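B-N-acetylhexosaminidase (Streptomyces plicatus, PDB 5FD0) probably hydrolyses terminal beta-linked N-acetylhexosamine units from glycans, as a family 20 glycoside hydrolase, and is seen here with N-acetylglucosamine bound. Local coordinates at residues L314-D319 / K345-W350; A162-S167 / A445-E450; Y95-Y100 / T112-A117; T398-K403 / F463-G468. All coordinates share one frame; numbering follows the deposited sequence.

Interaction 1 of 4, residues L314-D319 / K345-W350; sequences LHIGGD and KTVVGW. With NAG (2-acetamido-2-deoxy-beta-D-glucopyranose), chain B.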
# COMPACT_ATOMS: atom_id res chain seq x y z
N LEU A 314 -9.39 -7.57 -8.60
CA LEU A 314 -10.46 -7.56 -7.62
C LEU A 314 -10.18 -8.68 -6.62
O LEU A 314 -9.97 -9.84 -7.01
CB LEU A 314 -11.80 -7.75 -8.32
CG LEU A 314 -13.04 -7.25 -7.66
CD1 LEU A 314 -14.07 -6.91 -8.75
CD2 LEU A 314 -13.54 -8.36 -6.74
N HIS A 315 -10.16 -8.31 -5.36
CA HIS A 315 -9.79 -9.20 -4.25
C HIS A 315 -11.07 -9.76 -3.61
O HIS A 315 -11.92 -8.99 -3.13
CB HIS A 315 -8.96 -8.39 -3.26
CG HIS A 315 -8.04 -9.18 -2.38
ND1 HIS A 315 -8.46 -10.24 -1.60
CD2 HIS A 315 -6.74 -8.97 -2.07
CE1 HIS A 315 -7.45 -10.66 -0.86
NE2 HIS A 315 -6.39 -9.91 -1.13
N ILE A 316 -11.22 -11.08 -3.62
CA ILE A 316 -12.39 -11.71 -3.02
C ILE A 316 -12.09 -12.31 -1.66
O ILE A 316 -12.95 -12.99 -1.09
CB ILE A 316 -13.01 -12.77 -3.94
CG1 ILE A 316 -12.02 -13.90 -4.21
CG2 ILE A 316 -13.49 -12.10 -5.22
CD1 ILE A 316 -12.57 -15.00 -5.08
N GLY A 317 -10.91 -12.05 -1.11
CA GLY A 317 -10.62 -12.48 0.25
C GLY A 317 -10.51 -14.00 0.33
O GLY A 317 -9.69 -14.58 -0.39
N GLY A 318 -11.31 -14.64 1.16
CA GLY A 318 -11.29 -16.08 1.35
C GLY A 318 -10.63 -16.56 2.62
O GLY A 318 -10.50 -17.78 2.82
N ASP A 319 -10.20 -15.64 3.48
CA ASP A 319 -9.56 -16.00 4.73
C ASP A 319 -10.59 -16.35 5.82
O ASP A 319 -11.71 -15.81 5.86
CB ASP A 319 -8.69 -14.85 5.25
CG ASP A 319 -9.50 -13.61 5.52
OD1 ASP A 319 -10.20 -13.18 4.57
OD2 ASP A 319 -9.49 -13.12 6.68
N LYS A 345 -12.04 -8.64 -14.69
CA LYS A 345 -10.95 -8.42 -13.75
C LYS A 345 -10.21 -9.72 -13.41
O LYS A 345 -10.68 -10.83 -13.69
CB LYS A 345 -11.49 -7.77 -12.46
CG LYS A 345 -12.25 -6.44 -12.72
CD LYS A 345 -11.34 -5.38 -13.38
CE LYS A 345 -12.08 -4.07 -13.57
NZ LYS A 345 -11.25 -3.12 -14.35
N THR A 346 -9.06 -9.54 -12.78
CA THR A 346 -8.19 -10.61 -12.32
C THR A 346 -8.44 -10.86 -10.84
O THR A 346 -8.36 -9.93 -10.04
CB THR A 346 -6.72 -10.25 -12.56
OG1 THR A 346 -6.48 -10.14 -13.97
CG2 THR A 346 -5.78 -11.28 -11.97
N VAL A 347 -8.70 -12.11 -10.48
CA VAL A 347 -8.99 -12.53 -9.10
C VAL A 347 -7.75 -12.41 -8.24
O VAL A 347 -6.67 -12.86 -8.64
CB VAL A 347 -9.47 -13.99 -9.10
CG1 VAL A 347 -9.44 -14.58 -7.67
CG2 VAL A 347 -10.84 -14.13 -9.71
N VAL A 348 -7.90 -11.90 -7.03
CA VAL A 348 -6.91 -12.01 -5.97
C VAL A 348 -7.66 -12.57 -4.76
O VAL A 348 -8.81 -12.22 -4.53
CB VAL A 348 -6.25 -10.66 -5.62
CG1 VAL A 348 -5.15 -10.86 -4.58
CG2 VAL A 348 -5.68 -9.97 -6.89
N GLY A 349 -7.01 -13.46 -4.02
CA GLY A 349 -7.57 -13.93 -2.76
C GLY A 349 -6.46 -14.17 -1.76
O GLY A 349 -5.29 -14.25 -2.11
N TRP A 350 -6.85 -14.26 -0.49
CA TRP A 350 -5.89 -14.74 0.50
C TRP A 350 -5.50 -16.19 0.17
O TRP A 350 -6.18 -16.88 -0.59
CB TRP A 350 -6.47 -14.59 1.90
CG TRP A 350 -6.84 -13.13 2.27
CD1 TRP A 350 -8.09 -12.59 2.29
CD2 TRP A 350 -5.95 -12.08 2.64
NE1 TRP A 350 -8.04 -11.27 2.66
CE2 TRP A 350 -6.74 -10.93 2.88
CE3 TRP A 350 -4.56 -12.00 2.82
CZ2 TRP A 350 -6.18 -9.71 3.29
CZ3 TRP A 350 -4.01 -10.80 3.24
CH2 TRP A 350 -4.83 -9.67 3.46
C1 NAG B . -6.10 -12.10 10.75
C2 NAG B . -7.35 -11.74 9.93
C3 NAG B . -7.71 -10.28 9.89
C4 NAG B . -7.49 -9.59 11.19
C5 NAG B . -6.01 -9.78 11.46
C6 NAG B . -5.46 -8.99 12.60
C7 NAG B . -6.19 -11.90 7.77
C8 NAG B . -6.20 -12.43 6.35
N2 NAG B . -7.23 -12.22 8.56
O1 NAG B . -6.32 -13.30 11.37
O3 NAG B . -9.12 -10.15 9.56
O4 NAG B . -7.84 -8.21 11.06
O5 NAG B . -5.80 -11.18 11.79
O6 NAG B . -4.06 -9.12 12.65
O7 NAG B . -5.28 -11.24 8.15

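Interaction 2 of 4, residues A162-S167 / A445-E450; sequences AMLDVS and APLWTE. With NAG (2-acetamido-2-deoxy-beta-D-glucopyranose), chain B.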
# COMPACT_ATOMS: atom_id res chain seq x y z
N ALA A 162 0.21 -1.62 -0.24
CA ALA A 162 -0.18 -1.36 1.14
C ALA A 162 -1.68 -1.59 1.25
O ALA A 162 -2.43 -1.21 0.35
CB ALA A 162 0.13 0.07 1.57
N MET A 163 -2.12 -2.21 2.35
CA MET A 163 -3.55 -2.38 2.60
C MET A 163 -3.99 -1.51 3.76
O MET A 163 -3.29 -1.41 4.78
CB MET A 163 -3.91 -3.84 2.94
CG MET A 163 -5.40 -4.13 2.95
SD MET A 163 -5.88 -5.60 3.92
CE MET A 163 -5.84 -4.95 5.60
N LEU A 164 -5.17 -0.91 3.63
CA LEU A 164 -5.84 -0.29 4.77
C LEU A 164 -7.19 -0.94 5.03
O LEU A 164 -8.02 -1.07 4.12
CB LEU A 164 -6.01 1.21 4.58
CG LEU A 164 -6.64 1.94 5.78
CD1 LEU A 164 -5.76 1.87 7.01
CD2 LEU A 164 -6.92 3.38 5.41
N ASP A 165 -7.39 -1.38 6.27
CA ASP A 165 -8.65 -1.93 6.74
C ASP A 165 -9.55 -0.75 7.12
O ASP A 165 -9.28 -0.06 8.11
CB ASP A 165 -8.38 -2.87 7.91
CG ASP A 165 -9.65 -3.37 8.61
OD1 ASP A 165 -10.80 -3.10 8.19
OD2 ASP A 165 -9.44 -4.10 9.62
N VAL A 166 -10.59 -0.50 6.34
CA VAL A 166 -11.58 0.53 6.69
C VAL A 166 -12.88 -0.10 7.18
O VAL A 166 -13.88 0.61 7.37
CB VAL A 166 -11.83 1.50 5.52
CG1 VAL A 166 -10.55 2.23 5.14
CG2 VAL A 166 -12.45 0.78 4.33
N SER A 167 -12.89 -1.42 7.40
CA SER A 167 -14.05 -2.13 7.93
C SER A 167 -14.07 -2.12 9.45
O SER A 167 -15.12 -1.90 10.06
CB SER A 167 -14.05 -3.57 7.42
OG SER A 167 -14.21 -3.63 6.01
N ALA A 445 2.17 -4.72 2.72
CA ALA A 445 2.13 -4.35 4.14
C ALA A 445 0.69 -4.03 4.55
O ALA A 445 0.20 -2.92 4.31
CB ALA A 445 3.02 -3.13 4.42
N PRO A 446 -0.03 -4.97 5.16
CA PRO A 446 -1.41 -4.67 5.54
C PRO A 446 -1.49 -4.00 6.90
O PRO A 446 -0.75 -4.35 7.82
CB PRO A 446 -2.07 -6.05 5.58
CG PRO A 446 -1.13 -6.99 4.88
CD PRO A 446 0.23 -6.42 5.16
N LEU A 447 -2.43 -3.05 7.02
CA LEU A 447 -2.70 -2.36 8.29
C LEU A 447 -4.15 -2.65 8.68
O LEU A 447 -5.08 -2.03 8.16
CB LEU A 447 -2.45 -0.85 8.19
CG LEU A 447 -2.60 -0.03 9.48
CD1 LEU A 447 -1.82 -0.59 10.67
CD2 LEU A 447 -2.19 1.41 9.25
N TRP A 448 -4.34 -3.61 9.58
CA TRP A 448 -5.65 -3.92 10.13
C TRP A 448 -6.01 -2.93 11.24
O TRP A 448 -5.13 -2.40 11.92
CB TRP A 448 -5.68 -5.36 10.65
CG TRP A 448 -5.32 -6.36 9.59
CD1 TRP A 448 -4.12 -6.93 9.39
CD2 TRP A 448 -6.18 -6.86 8.57
NE1 TRP A 448 -4.16 -7.77 8.30
CE2 TRP A 448 -5.42 -7.74 7.77
CE3 TRP A 448 -7.51 -6.66 8.25
CZ2 TRP A 448 -5.96 -8.42 6.70
CZ3 TRP A 448 -8.05 -7.34 7.16
CH2 TRP A 448 -7.28 -8.22 6.41
N THR A 449 -7.31 -2.69 11.44
CA THR A 449 -7.69 -1.57 12.29
C THR A 449 -8.60 -1.93 13.47
O THR A 449 -9.26 -1.04 14.02
CB THR A 449 -8.30 -0.45 11.44
OG1 THR A 449 -9.41 -0.96 10.68
CG2 THR A 449 -7.23 0.12 10.52
N GLU A 450 -8.59 -3.18 13.93
CA GLU A 450 -9.29 -3.52 15.17
C GLU A 450 -8.97 -2.55 16.30
O GLU A 450 -9.84 -2.21 17.10
CB GLU A 450 -8.95 -4.93 15.65
CG GLU A 450 -9.65 -6.02 14.91
CD GLU A 450 -8.83 -6.56 13.74
OE1 GLU A 450 -7.98 -5.81 13.22
OE2 GLU A 450 -9.03 -7.73 13.37
C1 NAG B . -6.10 -12.10 10.75
C2 NAG B . -7.35 -11.74 9.93
C3 NAG B . -7.71 -10.28 9.89
C4 NAG B . -7.49 -9.59 11.19
C5 NAG B . -6.01 -9.78 11.46
C6 NAG B . -5.46 -8.99 12.60
C7 NAG B . -6.19 -11.90 7.77
C8 NAG B . -6.20 -12.43 6.35
N2 NAG B . -7.23 -12.22 8.56
O1 NAG B . -6.32 -13.30 11.37
O3 NAG B . -9.12 -10.15 9.56
O4 NAG B . -7.84 -8.21 11.06
O5 NAG B . -5.80 -11.18 11.79
O6 NAG B . -4.06 -9.12 12.65
O7 NAG B . -5.28 -11.24 8.15
O HOH W 1 -0.62 -0.36 4.88

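Interaction 3 of 4, residues Y95-Y100 / T112-A117; sequences YGDEGY and TARKAA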
# COMPACT_ATOMS: atom_id res chain seq x y z
N TYR A 95 14.42 2.17 -18.35
CA TYR A 95 13.85 2.41 -17.03
C TYR A 95 12.51 1.73 -16.82
O TYR A 95 12.01 1.72 -15.69
CB TYR A 95 13.74 3.92 -16.80
CG TYR A 95 15.12 4.56 -16.90
CD1 TYR A 95 16.20 4.04 -16.20
CD2 TYR A 95 15.35 5.63 -17.77
CE1 TYR A 95 17.47 4.58 -16.31
CE2 TYR A 95 16.62 6.19 -17.89
CZ TYR A 95 17.68 5.66 -17.17
OH TYR A 95 18.96 6.18 -17.26
N GLY A 96 11.93 1.12 -17.85
CA GLY A 96 10.69 0.39 -17.73
C GLY A 96 9.52 1.33 -17.45
O GLY A 96 9.59 2.54 -17.66
N ASP A 97 8.42 0.75 -16.98
CA ASP A 97 7.23 1.53 -16.71
C ASP A 97 7.36 2.41 -15.48
O ASP A 97 6.58 3.35 -15.34
CB ASP A 97 6.03 0.63 -16.49
CG ASP A 97 5.68 -0.17 -17.72
OD1 ASP A 97 6.05 0.26 -18.84
OD2 ASP A 97 5.03 -1.21 -17.54
N GLU A 98 8.29 2.10 -14.56
CA GLU A 98 8.31 2.74 -13.25
C GLU A 98 9.65 3.30 -12.87
O GLU A 98 9.73 3.99 -11.84
CB GLU A 98 7.87 1.73 -12.16
CG GLU A 98 6.42 1.29 -12.31
CD GLU A 98 5.99 0.48 -11.09
OE1 GLU A 98 6.43 -0.69 -10.98
OE2 GLU A 98 5.27 1.02 -10.22
N GLY A 99 10.70 3.04 -13.64
CA GLY A 99 12.03 3.45 -13.26
C GLY A 99 12.35 4.87 -13.77
O GLY A 99 11.58 5.46 -14.51
N TYR A 100 13.51 5.38 -13.35
CA TYR A 100 13.92 6.73 -13.70
C TYR A 100 15.43 6.86 -13.55
O TYR A 100 16.11 5.98 -13.01
CB TYR A 100 13.24 7.78 -12.80
CG TYR A 100 13.67 7.56 -11.37
CD1 TYR A 100 14.74 8.24 -10.85
CD2 TYR A 100 13.04 6.60 -10.57
CE1 TYR A 100 15.18 8.01 -9.57
CE2 TYR A 100 13.48 6.36 -9.27
CZ TYR A 100 14.54 7.06 -8.79
OH TYR A 100 14.99 6.83 -7.53
N THR A 112 14.62 11.75 -15.51
CA THR A 112 14.29 11.20 -16.82
C THR A 112 13.63 9.85 -16.62
O THR A 112 14.12 9.04 -15.81
CB THR A 112 15.57 11.06 -17.67
OG1 THR A 112 16.28 12.32 -17.75
CG2 THR A 112 15.24 10.62 -19.05
N ALA A 113 12.53 9.61 -17.32
CA ALA A 113 11.86 8.32 -17.26
C ALA A 113 11.12 8.08 -18.57
O ALA A 113 10.97 9.00 -19.38
CB ALA A 113 10.89 8.25 -16.08
N ARG A 114 10.67 6.84 -18.78
CA ARG A 114 9.79 6.54 -19.91
C ARG A 114 8.35 6.95 -19.66
O ARG A 114 7.64 7.28 -20.61
CB ARG A 114 9.77 5.04 -20.25
CG ARG A 114 11.08 4.44 -20.77
CD ARG A 114 10.88 2.96 -21.20
NE ARG A 114 9.74 2.82 -22.13
CZ ARG A 114 8.63 2.11 -21.91
NH1 ARG A 114 8.46 1.41 -20.77
NH2 ARG A 114 7.66 2.07 -22.85
N LYS A 115 7.89 6.91 -18.40
CA LYS A 115 6.49 7.15 -18.09
C LYS A 115 6.36 8.10 -16.90
O LYS A 115 7.28 8.24 -16.09
CB LYS A 115 5.76 5.84 -17.75
CG LYS A 115 5.91 4.71 -18.76
CD LYS A 115 5.02 4.92 -19.92
CE LYS A 115 4.68 3.61 -20.62
NZ LYS A 115 3.94 3.89 -21.89
N ALA A 116 5.17 8.70 -16.78
CA ALA A 116 4.89 9.59 -15.65
C ALA A 116 5.19 8.92 -14.31
O ALA A 116 5.75 9.54 -13.40
CB ALA A 116 3.44 10.05 -15.70
N ALA A 117 4.84 7.63 -14.16
CA ALA A 117 5.07 6.95 -12.89
C ALA A 117 6.54 6.94 -12.54
O ALA A 117 6.90 7.08 -11.36
CB ALA A 117 4.53 5.52 -12.94
O HOH W 2 9.62 5.18 -16.48

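Interaction 4 of 4, residues T398-K403 / F463-G468; sequences TYLDMK and FPRLPG. With NAG (2-acetamido-2-deoxy-beta-D-glucopyranose), chain B.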
# COMPACT_ATOMS: atom_id res chain seq x y z
N THR A 398 5.01 -8.32 7.96
CA THR A 398 4.54 -7.08 7.33
C THR A 398 3.12 -6.70 7.73
O THR A 398 2.56 -5.77 7.14
CB THR A 398 4.62 -7.19 5.81
OG1 THR A 398 3.65 -8.14 5.36
CG2 THR A 398 6.00 -7.65 5.37
N TYR A 399 2.52 -7.40 8.69
CA TYR A 399 1.26 -6.95 9.31
C TYR A 399 1.57 -5.79 10.24
O TYR A 399 2.15 -5.96 11.32
CB TYR A 399 0.59 -8.10 10.05
CG TYR A 399 -0.33 -8.92 9.21
CD1 TYR A 399 -0.04 -9.18 7.86
CD2 TYR A 399 -1.50 -9.46 9.75
CE1 TYR A 399 -0.89 -9.94 7.11
CE2 TYR A 399 -2.36 -10.22 8.98
CZ TYR A 399 -2.04 -10.44 7.66
OH TYR A 399 -2.90 -11.16 6.90
N LEU A 400 1.24 -4.57 9.80
CA LEU A 400 1.58 -3.35 10.51
C LEU A 400 0.76 -3.14 11.78
O LEU A 400 1.10 -2.29 12.60
CB LEU A 400 1.42 -2.13 9.58
CG LEU A 400 2.37 -2.14 8.38
CD1 LEU A 400 1.97 -1.01 7.43
CD2 LEU A 400 3.81 -1.99 8.80
N ASP A 401 -0.31 -3.90 11.96
CA ASP A 401 -1.04 -3.90 13.21
C ASP A 401 -0.38 -4.73 14.29
O ASP A 401 -0.85 -4.69 15.43
CB ASP A 401 -2.49 -4.39 13.00
CG ASP A 401 -2.58 -5.86 12.58
OD1 ASP A 401 -1.83 -6.28 11.67
OD2 ASP A 401 -3.44 -6.59 13.14
N MET A 402 0.67 -5.50 13.98
CA MET A 402 1.28 -6.33 15.00
C MET A 402 2.17 -5.50 15.93
O MET A 402 2.91 -4.63 15.49
CB MET A 402 2.09 -7.46 14.39
CG MET A 402 1.92 -8.81 15.15
SD MET A 402 0.23 -9.43 15.26
CE MET A 402 -0.22 -9.51 13.52
N LYS A 403 2.06 -5.77 17.24
CA LYS A 403 2.88 -5.08 18.23
C LYS A 403 4.37 -5.27 17.95
O LYS A 403 4.82 -6.33 17.50
CB LYS A 403 2.57 -5.60 19.66
CG LYS A 403 1.16 -5.23 20.10
CD LYS A 403 0.89 -5.67 21.53
CE LYS A 403 -0.44 -5.15 22.02
NZ LYS A 403 -0.76 -5.82 23.28
N PHE A 463 4.55 3.33 10.87
CA PHE A 463 5.94 3.79 10.88
C PHE A 463 6.65 3.35 12.16
O PHE A 463 6.13 3.55 13.26
CB PHE A 463 6.03 5.32 10.75
CG PHE A 463 5.56 5.85 9.43
CD1 PHE A 463 4.22 6.07 9.20
CD2 PHE A 463 6.47 6.15 8.43
CE1 PHE A 463 3.79 6.59 7.97
CE2 PHE A 463 6.05 6.66 7.22
CZ PHE A 463 4.70 6.87 6.99
N PRO A 464 7.87 2.82 12.04
CA PRO A 464 8.77 2.86 10.88
C PRO A 464 8.91 1.61 10.02
O PRO A 464 9.85 1.59 9.23
CB PRO A 464 10.12 3.18 11.54
CG PRO A 464 10.05 2.38 12.83
CD PRO A 464 8.57 2.36 13.25
N ARG A 465 8.01 0.63 10.10
CA ARG A 465 8.16 -0.57 9.28
C ARG A 465 7.67 -0.38 7.84
O ARG A 465 8.10 -1.11 6.95
CB ARG A 465 7.42 -1.76 9.92
CG ARG A 465 8.02 -2.22 11.27
CD ARG A 465 7.13 -3.21 12.00
NE ARG A 465 5.84 -2.62 12.40
CZ ARG A 465 4.97 -3.18 13.22
NH1 ARG A 465 5.22 -4.36 13.79
NH2 ARG A 465 3.82 -2.55 13.50
N LEU A 466 6.78 0.59 7.58
CA LEU A 466 6.26 0.77 6.23
C LEU A 466 7.35 0.95 5.18
O LEU A 466 7.26 0.32 4.11
CB LEU A 466 5.27 1.94 6.24
CG LEU A 466 4.59 2.30 4.92
CD1 LEU A 466 3.50 1.29 4.62
CD2 LEU A 466 4.02 3.70 4.96
N PRO A 467 8.35 1.82 5.36
CA PRO A 467 9.39 1.96 4.31
C PRO A 467 10.17 0.69 4.07
O PRO A 467 10.59 0.44 2.94
CB PRO A 467 10.32 3.06 4.85
CG PRO A 467 9.63 3.64 6.02
CD PRO A 467 8.60 2.70 6.51
N GLY A 468 10.35 -0.14 5.10
CA GLY A 468 11.10 -1.37 4.93
C GLY A 468 10.40 -2.35 4.01
O GLY A 468 11.04 -2.97 3.15
C1 NAG B . -6.10 -12.10 10.75
C2 NAG B . -7.35 -11.74 9.93
C3 NAG B . -7.71 -10.28 9.89
C4 NAG B . -7.49 -9.59 11.19
C5 NAG B . -6.01 -9.78 11.46
C6 NAG B . -5.46 -8.99 12.60
C7 NAG B . -6.19 -11.90 7.77
C8 NAG B . -6.20 -12.43 6.35
N2 NAG B . -7.23 -12.22 8.56
O1 NAG B . -6.32 -13.30 11.37
O3 NAG B . -9.12 -10.15 9.56
O4 NAG B . -7.84 -8.21 11.06
O5 NAG B . -5.80 -11.18 11.79
O6 NAG B . -4.06 -9.12 12.65
O7 NAG B . -5.28 -11.24 8.15

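Interaction 1 of 4, residues L314-D319 / K345-W350
His315 and Trp350 meet edge to face: the imidazole edge is directed at the five-membered ring of the indole, with centroids 4.7 Å apart and planes at 56°. Val348 CG1 stands over the imidazole face, 3.9 Å from the centroid. Outside the pair, His315 NE2 bonds Gln365 and Trp350 NE1 bonds Glu250. In the same tight zone, strands 313-315 and 346-350 run parallel, with Val348 N bonded to Leu314 O and Ile316 N to Val348 O (2.8 Å). Further along, Trp350 N bonds Gly317 O at 2.9 Å. At the opposite end the bond from Leu314 N to Thr346 O persists, but side-chain packing thins out: Leu314 and Lys345 come closest through their CB atoms, 4.2 Å apart, the Thr346 side chain is directed away, and the partly exposed lysine carries NZ off to Thr309 O and Gly311 O. With helix 326-342 the strands form a beta-alpha-beta unit of the barrel. Trp350 CG lies beside its backbone N (chi1 -60°), which lays the indole between His315 and NAG C8, 3.7 Å from CD2. Asp319 OD2 accepts from NAG N2 at 3.1 Å. These contacts probably help orient the acetamido group, whose O7 is bonded by Tyr399, consistent with family 20 substrate-assisted catalysis.

Interaction 2 of 4, residues A162-S167 / A445-E450
Met163 runs out extended through its first two torsions and then bends at chi3 (79°), which folds CE back over the indole of Trp448. Trp448 contributes by setting CG beside its own backbone N (chi1 -57°), so that the ring swings back to the methionine although its CB points away from that strand. The methyl sits 3.3 Å from the centroid of the six-membered ring, only 3° off the normal, and SD lies over the same face at 4.1 Å: a CH-pi and a Met-aromatic contact at once. The opposite face carries the bound NAG, whose O4 approaches Trp448 CE3 to 3.2 Å, and Asp165 OD2 lies at the ring edge in its plane. The backbones pair in parallel, Met163 N to Ala445 O, Leu447 N to Met163 O and Asp165 N to Leu447 O; these are the first and last strands of the (beta/alpha)8 barrel, so the bonds close the cylinder. A water donates to both Met163 O and Ala445 O. Past the strands, Asp165 grips Thr449 twice: its backbone O takes the OG1 proton at 2.7 Å and OD2 takes the Thr449 N-H at 3.1 Å, from above the carboxylate plane. Asp165 OD1 closes an Asx turn onto Ser167 N, and OD2 has a salt bridge to Arg168. Glu450 OE2 accepts from NAG O4 at 2.6 Å.

Interaction 3 of 4, residues Y95-Y100 / T112-A117
The N-terminal end of helix 116-129, with Lys115 at its N-cap position, packs against the loop 95-100 through Lys115 and Ala117, and Arg114 just before the helix extends the contact. Asp97 O lies 3.6 Å from Lys115 CB and 3.8 Å from Ala117 CB, so one carbonyl rests on two aliphatic groups at the start of the helix. Outward from this, Arg114 bends at chi3 (52°) and brings NH1 back along Gly96 to Asp97 OD1. This salt bridge is long, at 3.3 Å, and the oxygen is met on its anti side with carboxylate and guanidinium planes 42° apart, a single-nitrogen contact between two exposed residues rather than a bidentate pair. A water bridges the segments in a different way: it donates to Gly96 O (2.9 Å) and Gly99 O (2.8 Å) and accepts from Lys115 N, tying two loop carbonyls to the residue at the N-cap position. The two segments meet at the open end of a beta hairpin of the mixed sheet, taking in the first residue of strand 100-105 and the last two of its antiparallel neighbour 108-113, and both fall in the family 20 domain 2 region. Here Tyr100 CA makes a bent CA-H...O contact with Thr112 O (3.1 Å, 122° at H). Ala113 CB touches Gly99 O at 3.3 Å and also packs on Tyr100 CB. The Tyr95 ring approaches Thr112 O through CD2, and its hydroxyl is held by Arg101 and Glu152. Glu98 directs its carboxylate elsewhere, to Arg160 and Asn189, and its backbone O accepts from His121 of the helix.

Interaction 4 of 4, residues T398-K403 / F463-G468
The guanidinium of Arg465 presents its NH1-NH2 edge to Met402 O, which lies close to its plane, while Tyr399 O stands over one face, 4.3 Å from NH1. A bend of the arginine chain at chi3 (-64°) brings that edge to the carbonyl. Both nitrogens bond the single oxygen, NH1 at 2.9 Å and NH2 at 3.0 Å; NH2 arrives in the carbonyl plane, NH1 from 36° above it. Leu400 O is 2.9 Å from NH2, but the angle is too poor for a bond; NH2 also bonds Met461 O. The second flat group, the Tyr399 ring, meets the bound NAG at its edge, OH donating to O7 at 2.7 Å. Residues Tyr399 to Met402 form a type I beta turn, closed by Met402 N to Tyr399 O, and the arginine clasps the carbonyl at the far end of that turn. Asp401, inside it, accepts from NAG O6 (2.7 Å), so one short loop is held by Arg465 on the protein side and offers two groups to the sugar. The side chains of Leu400 and Arg465 run antiparallel alongside one another, Leu400 CD2 against Arg465 CB at 3.8 Å. Leu400 CD1 packs on Leu466 CD1 of helix 466-474, with Tyr179 and Val183 of helix 173-184 nearby.

How the interactions relate
From the N terminus, interaction 3 comes first and closes a short loop around the hairpin of domain 2, well before the barrel begins; its nearest atoms stay about 11 Å from interaction 2 and further from the others. Interaction 2 opens at 162-167 and closes only at 445-450, joining first and last barrel strands. Interaction 1 lies wholly within that span and links two successive strands, 313-315 and 346-350. Interaction 4 opens at 398-403, still inside, but closes at 463-468, so it crosses interaction 2. Interactions 1, 2 and 4 converge on NAG: Trp350, Trp448 and Tyr399 touch one another around the sugar, and Leu400 N probably bonds Pro446 O.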